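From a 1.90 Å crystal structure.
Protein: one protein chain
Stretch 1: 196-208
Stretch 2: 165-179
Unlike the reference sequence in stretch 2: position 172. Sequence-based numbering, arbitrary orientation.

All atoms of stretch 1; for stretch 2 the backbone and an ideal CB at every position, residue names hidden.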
ATOM      1  N   ASP A 196      19.093   7.321  14.112  1.00 47.46           N
ATOM      2  CA  ASP A 196      20.502   7.406  13.750  1.00 47.29           C
ATOM      3  C   ASP A 196      20.956   6.450  12.651  1.00 45.36           C
ATOM      4  O   ASP A 196      20.791   6.737  11.464  1.00 45.87           O
ATOM      5  CB  ASP A 196      21.376   7.211  14.995  1.00 49.95           C
ATOM      6  CG  ASP A 196      21.302   8.391  15.946  1.00 51.94           C
ATOM      7  OD1 ASP A 196      21.586   9.525  15.505  1.00 52.48           O
ATOM      8  OD2 ASP A 196      20.960   8.185  17.131  1.00 54.07           O
ATOM      9  N   GLU A 197      21.532   5.318  13.045  1.00 42.39           N
ATOM     10  CA  GLU A 197      22.032   4.345  12.079  1.00 38.96           C
ATOM     11  C   GLU A 197      21.020   3.263  11.726  1.00 35.63           C
ATOM     12  O   GLU A 197      21.136   2.617  10.684  1.00 36.97           O
ATOM     13  CB  GLU A 197      23.302   3.686  12.617  1.00 40.66           C
ATOM     14  CG  GLU A 197      23.053   2.668  13.717  1.00 41.74           C
ATOM     15  CD  GLU A 197      24.334   2.207  14.377  1.00 43.28           C
ATOM     16  OE1 GLU A 197      24.926   3.004  15.131  1.00 44.02           O
ATOM     17  OE2 GLU A 197      24.751   1.055  14.140  1.00 42.87           O
ATOM     18  N   PHE A 198      20.028   3.065  12.587  1.00 31.78           N
ATOM     19  CA  PHE A 198      19.019   2.043  12.348  1.00 29.65           C
ATOM     20  C   PHE A 198      17.887   2.515  11.434  1.00 29.02           C
ATOM     21  O   PHE A 198      17.057   1.715  11.007  1.00 26.62           O
ATOM     22  CB  PHE A 198      18.437   1.559  13.672  1.00 28.16           C
ATOM     23  CG  PHE A 198      19.466   1.012  14.623  1.00 30.76           C
ATOM     24  CD1 PHE A 198      20.074   1.839  15.571  1.00 30.93           C
ATOM     25  CD2 PHE A 198      19.838  -0.328  14.567  1.00 30.02           C
ATOM     26  CE1 PHE A 198      21.035   1.336  16.449  1.00 30.31           C
ATOM     27  CE2 PHE A 198      20.798  -0.842  15.440  1.00 31.25           C
ATOM     28  CZ  PHE A 198      21.396  -0.009  16.383  1.00 31.32           C
ATOM     29  N   GLY A 199      17.864   3.813  11.141  1.00 27.40           N
ATOM     30  CA  GLY A 199      16.830   4.361  10.278  1.00 28.25           C
ATOM     31  C   GLY A 199      15.486   4.500  10.964  1.00 28.01           C
ATOM     32  O   GLY A 199      15.391   4.413  12.188  1.00 30.72           O
ATOM     33  N   SER A 200      14.440   4.723  10.172  1.00 28.33           N
ATOM     34  CA  SER A 200      13.090   4.871  10.701  1.00 27.32           C
ATOM     35  C   SER A 200      12.409   3.508  10.700  1.00 26.18           C
ATOM     36  O   SER A 200      12.898   2.572  10.074  1.00 27.07           O
ATOM     37  CB  SER A 200      12.297   5.872   9.848  1.00 27.95           C
ATOM     38  OG  SER A 200      12.295   5.493   8.480  1.00 30.45           O
ATOM     39  N   PRO A 201      11.269   3.378  11.396  1.00 24.85           N
ATOM     40  CA  PRO A 201      10.526   2.113  11.475  1.00 25.16           C
ATOM     41  C   PRO A 201       9.933   1.653  10.148  1.00 25.39           C
ATOM     42  O   PRO A 201       9.735   0.455   9.922  1.00 24.73           O
ATOM     43  CB  PRO A 201       9.427   2.417  12.491  1.00 26.19           C
ATOM     44  CG  PRO A 201       9.988   3.562  13.295  1.00 26.32           C
ATOM     45  CD  PRO A 201      10.627   4.402  12.234  1.00 27.10           C
ATOM     46  N   THR A 202       9.647   2.613   9.280  1.00 23.62           N
ATOM     47  CA  THR A 202       9.033   2.319   7.994  1.00 22.88           C
ATOM     48  C   THR A 202       9.765   2.964   6.832  1.00 20.33           C
ATOM     49  O   THR A 202      10.348   4.043   6.963  1.00 20.78           O
ATOM     50  CB  THR A 202       7.562   2.809   7.985  1.00 23.15           C
ATOM     51  OG1 THR A 202       6.834   2.118   9.004  1.00 26.78           O
ATOM     52  CG2 THR A 202       6.907   2.553   6.637  1.00 22.00           C
ATOM     53  N   GLN A 203       9.740   2.295   5.688  1.00 18.78           N
ATOM     54  CA  GLN A 203      10.370   2.830   4.499  1.00 17.07           C
ATOM     55  C   GLN A 203       9.309   2.856   3.400  1.00 19.36           C
ATOM     56  O   GLN A 203       8.414   2.001   3.358  1.00 17.07           O
ATOM     57  CB  GLN A 203      11.605   2.001   4.100  1.00 19.87           C
ATOM     58  CG  GLN A 203      11.393   0.507   3.927  1.00 18.97           C
ATOM     59  CD  GLN A 203      12.701  -0.252   3.667  1.00 18.34           C
ATOM     60  OE1 GLN A 203      13.653   0.288   3.090  1.00 16.05           O
ATOM     61  NE2 GLN A 203      12.735  -1.520   4.066  1.00 16.91           N
ATOM     62  N   MET A 204       9.385   3.860   2.534  1.00 15.55           N
ATOM     63  CA  MET A 204       8.398   4.002   1.476  1.00 16.62           C
ATOM     64  C   MET A 204       9.023   4.366   0.145  1.00 16.86           C
ATOM     65  O   MET A 204       9.944   5.184   0.079  1.00 16.70           O
ATOM     66  CB  MET A 204       7.370   5.064   1.891  1.00 20.02           C
ATOM     67  CG  MET A 204       6.367   5.478   0.820  1.00 23.56           C
ATOM     68  SD  MET A 204       5.245   6.756   1.480  1.00 30.16           S
ATOM     69  CE  MET A 204       4.467   5.832   2.745  1.00 21.69           C
ATOM     70  N   GLY A 205       8.526   3.729  -0.914  1.00 13.46           N
ATOM     71  CA  GLY A 205       9.011   4.006  -2.247  1.00 12.49           C
ATOM     72  C   GLY A 205       7.843   4.583  -3.030  1.00 15.66           C
ATOM     73  O   GLY A 205       6.745   4.018  -3.015  1.00 15.54           O
ATOM     74  N   VAL A 206       8.056   5.720  -3.679  1.00 13.54           N
ATOM     75  CA  VAL A 206       7.004   6.333  -4.485  1.00 14.22           C
ATOM     76  C   VAL A 206       7.434   6.187  -5.940  1.00 15.05           C
ATOM     77  O   VAL A 206       8.461   6.726  -6.367  1.00 15.02           O
ATOM     78  CB  VAL A 206       6.797   7.818  -4.121  1.00 16.37           C
ATOM     79  CG1 VAL A 206       5.677   8.424  -4.975  1.00 14.48           C
ATOM     80  CG2 VAL A 206       6.452   7.936  -2.642  1.00 14.06           C
ATOM     81  N   PHE A 207       6.650   5.422  -6.688  1.00 12.95           N
ATOM     82  CA  PHE A 207       6.940   5.156  -8.087  1.00 15.48           C
ATOM     83  C   PHE A 207       6.087   6.053  -8.974  1.00 16.85           C
ATOM     84  O   PHE A 207       4.896   6.215  -8.729  1.00 16.89           O
ATOM     85  CB  PHE A 207       6.621   3.692  -8.425  1.00 13.90           C
ATOM     86  CG  PHE A 207       7.456   2.684  -7.681  1.00 15.44           C
ATOM     87  CD1 PHE A 207       8.532   2.056  -8.308  1.00 17.86           C
ATOM     88  CD2 PHE A 207       7.134   2.315  -6.380  1.00 17.35           C
ATOM     89  CE1 PHE A 207       9.275   1.067  -7.649  1.00 16.42           C
ATOM     90  CE2 PHE A 207       7.868   1.330  -5.711  1.00 16.29           C
ATOM     91  CZ  PHE A 207       8.940   0.703  -6.349  1.00 17.33           C
ATOM     92  N   THR A 208       6.702   6.610 -10.013  1.00 17.59           N
ATOM     93  CA  THR A 208       6.005   7.479 -10.955  1.00 18.67           C
ATOM     94  C   THR A 208       6.175   6.913 -12.360  1.00 19.46           C
ATOM     95  O   THR A 208       7.291   6.654 -12.801  1.00 18.05           O
ATOM     96  CB  THR A 208       6.567   8.910 -10.903  1.00 19.34           C
ATOM     97  OG1 THR A 208       6.318   9.465  -9.607  1.00 20.37           O
ATOM     98  CG2 THR A 208       5.893   9.800 -11.964  1.00 21.36           C
ATOM     99  N   UNK A 165      11.033  -9.074   7.301  1.00 19.37           N
ATOM    100  CA  UNK A 165      10.984  -7.667   6.931  1.00 18.54           C
ATOM    101  C   UNK A 165      12.243  -7.441   6.098  1.00 18.21           C
ATOM    102  O   UNK A 165      13.235  -8.166   6.239  1.00 16.70           O
ATOM    103  CB  UNK A 165      10.913  -6.742   8.148  1.00 18.54           C
ATOM    104  N   UNK A 166      12.199  -6.435   5.238  1.00 15.64           N
ATOM    105  CA  UNK A 166      13.313  -6.127   4.359  1.00 14.56           C
ATOM    106  C   UNK A 166      14.175  -5.023   4.925  1.00 15.90           C
ATOM    107  O   UNK A 166      13.671  -4.123   5.596  1.00 14.67           O
ATOM    108  CB  UNK A 166      12.805  -5.734   2.970  1.00 14.56           C
ATOM    109  N   UNK A 167      15.476  -5.090   4.647  1.00 15.18           N
ATOM    110  CA  UNK A 167      16.392  -4.047   5.098  1.00 16.34           C
ATOM    111  C   UNK A 167      16.205  -2.902   4.106  1.00 15.86           C
ATOM    112  O   UNK A 167      15.528  -3.058   3.087  1.00 14.60           O
ATOM    113  CB  UNK A 167      17.843  -4.529   5.162  1.00 16.34           C
ATOM    114  N   UNK A 168      16.798  -1.753   4.401  1.00 15.98           N
ATOM    115  CA  UNK A 168      16.678  -0.616   3.499  1.00 18.10           C
ATOM    116  C   UNK A 168      17.351  -0.907   2.163  1.00 18.71           C
ATOM    117  O   UNK A 168      16.862  -0.501   1.107  1.00 18.02           O
ATOM    118  CB  UNK A 168      17.285   0.636   4.135  1.00 18.10           C
ATOM    119  N   UNK A 169      18.471  -1.624   2.203  1.00 18.76           N
ATOM    120  CA  UNK A 169      19.192  -1.966   0.980  1.00 19.10           C
ATOM    121  C   UNK A 169      18.378  -2.942   0.131  1.00 18.37           C
ATOM    122  O   UNK A 169      18.337  -2.842  -1.101  1.00 16.65           O
ATOM    123  CB  UNK A 169      20.559  -2.566   1.314  1.00 19.10           C
ATOM    124  N   UNK A 170      17.737  -3.894   0.795  1.00 17.70           N
ATOM    125  CA  UNK A 170      16.923  -4.878   0.097  1.00 16.55           C
ATOM    126  C   UNK A 170      15.730  -4.213  -0.565  1.00 15.21           C
ATOM    127  O   UNK A 170      15.411  -4.509  -1.708  1.00 15.86           O
ATOM    128  CB  UNK A 170      16.454  -5.970   1.060  1.00 16.55           C
ATOM    129  N   UNK A 171      15.072  -3.307   0.152  1.00 13.68           N
ATOM    130  CA  UNK A 171      13.916  -2.629  -0.417  1.00 13.36           C
ATOM    131  C   UNK A 171      14.300  -1.717  -1.579  1.00 14.63           C
ATOM    132  O   UNK A 171      13.657  -1.724  -2.626  1.00 13.60           O
ATOM    133  CB  UNK A 171      13.201  -1.818   0.666  1.00 13.36           C
ATOM    134  N   UNK A 172      15.343  -0.919  -1.394  1.00 16.53           N
ATOM    135  CA  UNK A 172      15.754  -0.000  -2.445  1.00 18.97           C
ATOM    136  C   UNK A 172      16.263  -0.726  -3.678  1.00 20.67           C
ATOM    137  O   UNK A 172      15.982  -0.311  -4.804  1.00 19.52           O
ATOM    138  CB  UNK A 172      16.835   0.947  -1.920  1.00 18.97           C
ATOM    139  N   UNK A 173      16.989  -1.822  -3.473  1.00 19.79           N
ATOM    140  CA  UNK A 173      17.498  -2.608  -4.592  1.00 23.27           C
ATOM    141  C   UNK A 173      16.307  -3.166  -5.374  1.00 21.81           C
ATOM    142  O   UNK A 173      16.273  -3.122  -6.608  1.00 20.87           O
ATOM    143  CB  UNK A 173      18.414  -3.733  -4.106  1.00 23.27           C
ATOM    144  N   UNK A 174      15.333  -3.693  -4.639  1.00 20.56           N
ATOM    145  CA  UNK A 174      14.125  -4.247  -5.237  1.00 17.79           C
ATOM    146  C   UNK A 174      13.358  -3.166  -5.994  1.00 16.73           C
ATOM    147  O   UNK A 174      12.954  -3.361  -7.138  1.00 18.25           O
ATOM    148  CB  UNK A 174      13.236  -4.878  -4.163  1.00 17.79           C
ATOM    149  N   UNK A 175      13.148  -2.028  -5.342  1.00 15.54           N
ATOM    150  CA  UNK A 175      12.414  -0.925  -5.953  1.00 16.80           C
ATOM    151  C   UNK A 175      13.065  -0.423  -7.241  1.00 18.43           C
ATOM    152  O   UNK A 175      12.387  -0.238  -8.252  1.00 17.12           O
ATOM    153  CB  UNK A 175      12.292   0.229  -4.956  1.00 16.80           C
ATOM    154  N   UNK A 176      14.374  -0.197  -7.199  1.00 19.96           N
ATOM    155  CA  UNK A 176      15.099   0.286  -8.370  1.00 21.70           C
ATOM    156  C   UNK A 176      14.980  -0.681  -9.547  1.00 21.15           C
ATOM    157  O   UNK A 176      14.790  -0.255 -10.691  1.00 20.54           O
ATOM    158  CB  UNK A 176      16.573   0.506  -8.022  1.00 21.70           C
ATOM    159  N   UNK A 177      15.082  -1.978  -9.271  1.00 21.48           N
ATOM    160  CA  UNK A 177      14.982  -2.976 -10.326  1.00 22.64           C
ATOM    161  C   UNK A 177      13.600  -3.055 -10.959  1.00 21.48           C
ATOM    162  O   UNK A 177      13.485  -3.082 -12.181  1.00 19.52           O
ATOM    163  CB  UNK A 177      15.363  -4.349  -9.769  1.00 22.64           C
ATOM    164  N   UNK A 178      12.549  -3.103 -10.144  1.00 20.46           N
ATOM    165  CA  UNK A 178      11.208  -3.181 -10.704  1.00 20.26           C
ATOM    166  C   UNK A 178      10.856  -1.900 -11.452  1.00 20.36           C
ATOM    167  O   UNK A 178      10.207  -1.941 -12.499  1.00 20.33           O
ATOM    168  CB  UNK A 178      10.184  -3.449  -9.600  1.00 20.26           C
ATOM    169  N   UNK A 179      11.290  -0.762 -10.914  1.00 20.72           N
ATOM    170  CA  UNK A 179      11.029   0.527 -11.546  1.00 21.25           C
ATOM    171  C   UNK A 179      11.639   0.515 -12.942  1.00 23.36           C
ATOM    172  O   UNK A 179      11.019   0.955 -13.913  1.00 24.21           O
ATOM    173  CB  UNK A 179      11.592   1.679 -10.711  1.00 21.25           C
TER

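Strand 202-208 of stretch 1 runs nearly parallel to helix 168-179, at an angle of 11° and a closest approach of 9.6 Å. Along it Gln203 and Phe207 point toward the helix, with the bare backbone of Gly205 between them.

At position 165 CA-to-CB points toward stretch 1, but no atom of that stretch lies within 5.5 Å of the ideal CB, so many side chains would suit; it is Glu165, which makes no contact there. Position 166 points sideways, its ideal CB 4.4 Å from Gln203 NE2, and its backbone O also lies near that amide. Many residues fit; the deposited Trp166 leads its ring away from stretch 1.

Position 167 precedes the helix and points away, a place for a capping residue such as Ser, Thr, Asp or Asn. It is Thr167, whose OG1 accepts from the N of residue 170 at 3.1 Å, while its backbone O takes a weak hydrogen bond from Gln203 NE2 (3.3 Å).

Position 168 points sideways, its ideal CB 3.8 Å from Gln203 OE1. Farther along, the loop offers the carbonyl Glu197 O, which calls for a long donor, Lys or Arg. It is Arg168, whose NH2 donates to Glu197 O at 2.9 Å. One face of its guanidinium lies against the backbone of Phe198 and Gly199. The absence of a side chain at Gly199 matters here, since an ideal CB would sit 2.7 Å from Arg168 NH1.

Positions 169 and 170 have nothing of stretch 1 near their ideal CB atoms, and polar residues suit both. Lys169 points away; Glu170 points sideways and its OE1 accepts a hydrogen bond from Thr167 N at 2.9 Å.

Position 171 points toward the strand, with space over Gly205 for a large apolar residue such as Leu, Met or Phe. The deposited Phe171, chi1 t, brings its ring edge to the strand backbone, CE2 lying 3.6 Å from Gly205 N. An ideal CB on Gly205 would come within 3.2 Å of Phe171 CZ, so the glycine makes room for the ring.

Position 172 points sideways and tolerates many residues, a polar one being able to turn back toward Gln203. Gln172, which differs from the reference sequence, is bridged by a water: NE2 donates to it at 2.6 Å, and it donates to Gln203 OE1 at 2.8 Å.

Position 173 is out of reach and undemanding; Thr173 OG1 donates to Lys169 O (2.6 Å). Position 174 points sideways, but a long apolar side chain could reach Phe207; Trp174 does, CZ3 to Phe207 CZ being 4.1 Å.

At 175 the ideal CB is 3.7 Å from Phe207 CZ, favouring a small residue: Ala175. Positions 176 and 177 point away, so almost any helix-compatible residue would do; they are Val176 and Lys177. Position 178 points toward Phe207 with room for a medium apolar residue; Val178 CG2 lies 3.6 Å from Phe207 CE1. At 179 a small residue again suits, and Ala179 CB meets the edge of that ring, 3.9 Å from Phe207 CE1.

Stretch 2 165-179: EWTRKEFQTWAVKVA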
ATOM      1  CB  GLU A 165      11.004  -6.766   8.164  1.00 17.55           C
ATOM      2  CG  GLU A 165       9.883  -7.073   9.123  1.00 21.79           C
ATOM      3  CD  GLU A 165       9.797  -6.104  10.276  1.00 22.61           C
ATOM      4  OE1 GLU A 165      10.838  -5.546  10.685  1.00 22.87           O
ATOM      5  OE2 GLU A 165       8.676  -5.922  10.792  1.00 26.95           O
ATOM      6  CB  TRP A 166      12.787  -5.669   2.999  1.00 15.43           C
ATOM      7  CG  TRP A 166      11.950  -6.669   2.264  1.00 16.34           C
ATOM      8  CD1 TRP A 166      11.463  -7.858   2.740  1.00 16.11           C
ATOM      9  CD2 TRP A 166      11.500  -6.564   0.907  1.00 16.19           C
ATOM     10  NE1 TRP A 166      10.739  -8.501   1.758  1.00 17.40           N
ATOM     11  CE2 TRP A 166      10.747  -7.728   0.623  1.00 17.32           C
ATOM     12  CE3 TRP A 166      11.664  -5.600  -0.097  1.00 18.23           C
ATOM     13  CZ2 TRP A 166      10.161  -7.953  -0.624  1.00 15.99           C
ATOM     14  CZ3 TRP A 166      11.080  -5.824  -1.342  1.00 18.87           C
ATOM     15  CH2 TRP A 166      10.337  -6.994  -1.594  1.00 19.67           C
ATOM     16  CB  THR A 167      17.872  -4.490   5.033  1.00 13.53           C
ATOM     17  OG1 THR A 167      18.203  -4.849   3.686  1.00 17.59           O
ATOM     18  CG2 THR A 167      18.128  -5.691   5.962  1.00 16.28           C
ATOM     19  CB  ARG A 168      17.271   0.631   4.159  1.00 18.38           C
ATOM     20  CG  ARG A 168      16.400   1.164   5.292  1.00 22.67           C
ATOM     21  CD  ARG A 168      17.133   2.216   6.119  1.00 24.85           C
ATOM     22  NE  ARG A 168      18.293   1.649   6.801  1.00 27.77           N
ATOM     23  CZ  ARG A 168      19.149   2.354   7.536  1.00 29.27           C
ATOM     24  NH1 ARG A 168      18.974   3.661   7.685  1.00 29.19           N
ATOM     25  NH2 ARG A 168      20.177   1.756   8.121  1.00 29.42           N
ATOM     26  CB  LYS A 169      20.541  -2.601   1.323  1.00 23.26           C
ATOM     27  CG  LYS A 169      21.322  -3.066   0.109  1.00 27.27           C
ATOM     28  CD  LYS A 169      22.594  -3.792   0.516  1.00 31.68           C
ATOM     29  CE  LYS A 169      23.364  -4.257  -0.706  1.00 34.67           C
ATOM     30  NZ  LYS A 169      23.713  -3.099  -1.575  1.00 39.04           N
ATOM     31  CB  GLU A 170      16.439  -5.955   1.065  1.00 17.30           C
ATOM     32  CG  GLU A 170      17.575  -6.786   1.634  1.00 19.36           C
ATOM     33  CD  GLU A 170      17.095  -7.866   2.563  1.00 18.78           C
ATOM     34  OE1 GLU A 170      16.154  -7.604   3.343  1.00 20.03           O
ATOM     35  OE2 GLU A 170      17.671  -8.976   2.523  1.00 22.09           O
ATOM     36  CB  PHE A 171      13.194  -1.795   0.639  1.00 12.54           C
ATOM     37  CG  PHE A 171      11.982  -1.061   0.109  1.00 12.12           C
ATOM     38  CD1 PHE A 171      10.872  -1.764  -0.344  1.00 13.72           C
ATOM     39  CD2 PHE A 171      11.947   0.331   0.071  1.00 13.14           C
ATOM     40  CE1 PHE A 171       9.736  -1.090  -0.829  1.00 13.82           C
ATOM     41  CE2 PHE A 171      10.821   1.015  -0.410  1.00 14.90           C
ATOM     42  CZ  PHE A 171       9.712   0.300  -0.861  1.00 13.26           C
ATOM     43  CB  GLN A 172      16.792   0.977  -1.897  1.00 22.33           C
ATOM     44  CG  GLN A 172      16.166   2.007  -0.976  1.00 26.55           C
ATOM     45  CD  GLN A 172      17.185   2.813  -0.207  1.00 29.93           C
ATOM     46  OE1 GLN A 172      18.299   3.034  -0.679  1.00 34.08           O
ATOM     47  NE2 GLN A 172      16.805   3.266   0.982  1.00 31.75           N
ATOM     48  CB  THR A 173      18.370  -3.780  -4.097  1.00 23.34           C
ATOM     49  OG1 THR A 173      19.495  -3.261  -3.375  1.00 25.37           O
ATOM     50  CG2 THR A 173      18.865  -4.616  -5.275  1.00 26.13           C
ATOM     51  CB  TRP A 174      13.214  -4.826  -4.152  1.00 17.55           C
ATOM     52  CG  TRP A 174      11.859  -5.201  -4.667  1.00 17.09           C
ATOM     53  CD1 TRP A 174      11.524  -6.339  -5.348  1.00 18.30           C
ATOM     54  CD2 TRP A 174      10.662  -4.419  -4.577  1.00 18.41           C
ATOM     55  NE1 TRP A 174      10.192  -6.315  -5.686  1.00 18.95           N
ATOM     56  CE2 TRP A 174       9.638  -5.147  -5.225  1.00 19.18           C
ATOM     57  CE3 TRP A 174      10.353  -3.171  -4.010  1.00 18.07           C
ATOM     58  CZ2 TRP A 174       8.322  -4.670  -5.326  1.00 17.30           C
ATOM     59  CZ3 TRP A 174       9.039  -2.694  -4.110  1.00 17.98           C
ATOM     60  CH2 TRP A 174       8.046  -3.444  -4.762  1.00 18.33           C
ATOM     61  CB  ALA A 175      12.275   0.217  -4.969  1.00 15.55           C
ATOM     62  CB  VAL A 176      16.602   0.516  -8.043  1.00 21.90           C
ATOM     63  CG1 VAL A 176      17.388   0.796  -9.325  1.00 22.67           C
ATOM     64  CG2 VAL A 176      16.742   1.684  -7.077  1.00 21.91           C
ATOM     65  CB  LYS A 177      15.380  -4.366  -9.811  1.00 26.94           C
ATOM     66  CG  LYS A 177      16.885  -4.586  -9.729  1.00 33.79           C
ATOM     67  CD  LYS A 177      17.227  -5.930  -9.089  1.00 37.38           C
ATOM     68  CE  LYS A 177      18.713  -6.032  -8.755  1.00 37.20           C
ATOM     69  NZ  LYS A 177      19.021  -7.300  -8.028  1.00 39.25           N
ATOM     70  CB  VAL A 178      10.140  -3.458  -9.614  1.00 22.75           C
ATOM     71  CG1 VAL A 178      10.471  -4.748  -8.895  1.00 21.38           C
ATOM     72  CG2 VAL A 178      10.062  -2.296  -8.638  1.00 22.74           C
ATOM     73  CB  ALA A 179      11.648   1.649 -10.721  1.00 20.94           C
TER
HETATM   74  O   HOH W   1      14.513   2.814   2.179  1.00 22.40           O
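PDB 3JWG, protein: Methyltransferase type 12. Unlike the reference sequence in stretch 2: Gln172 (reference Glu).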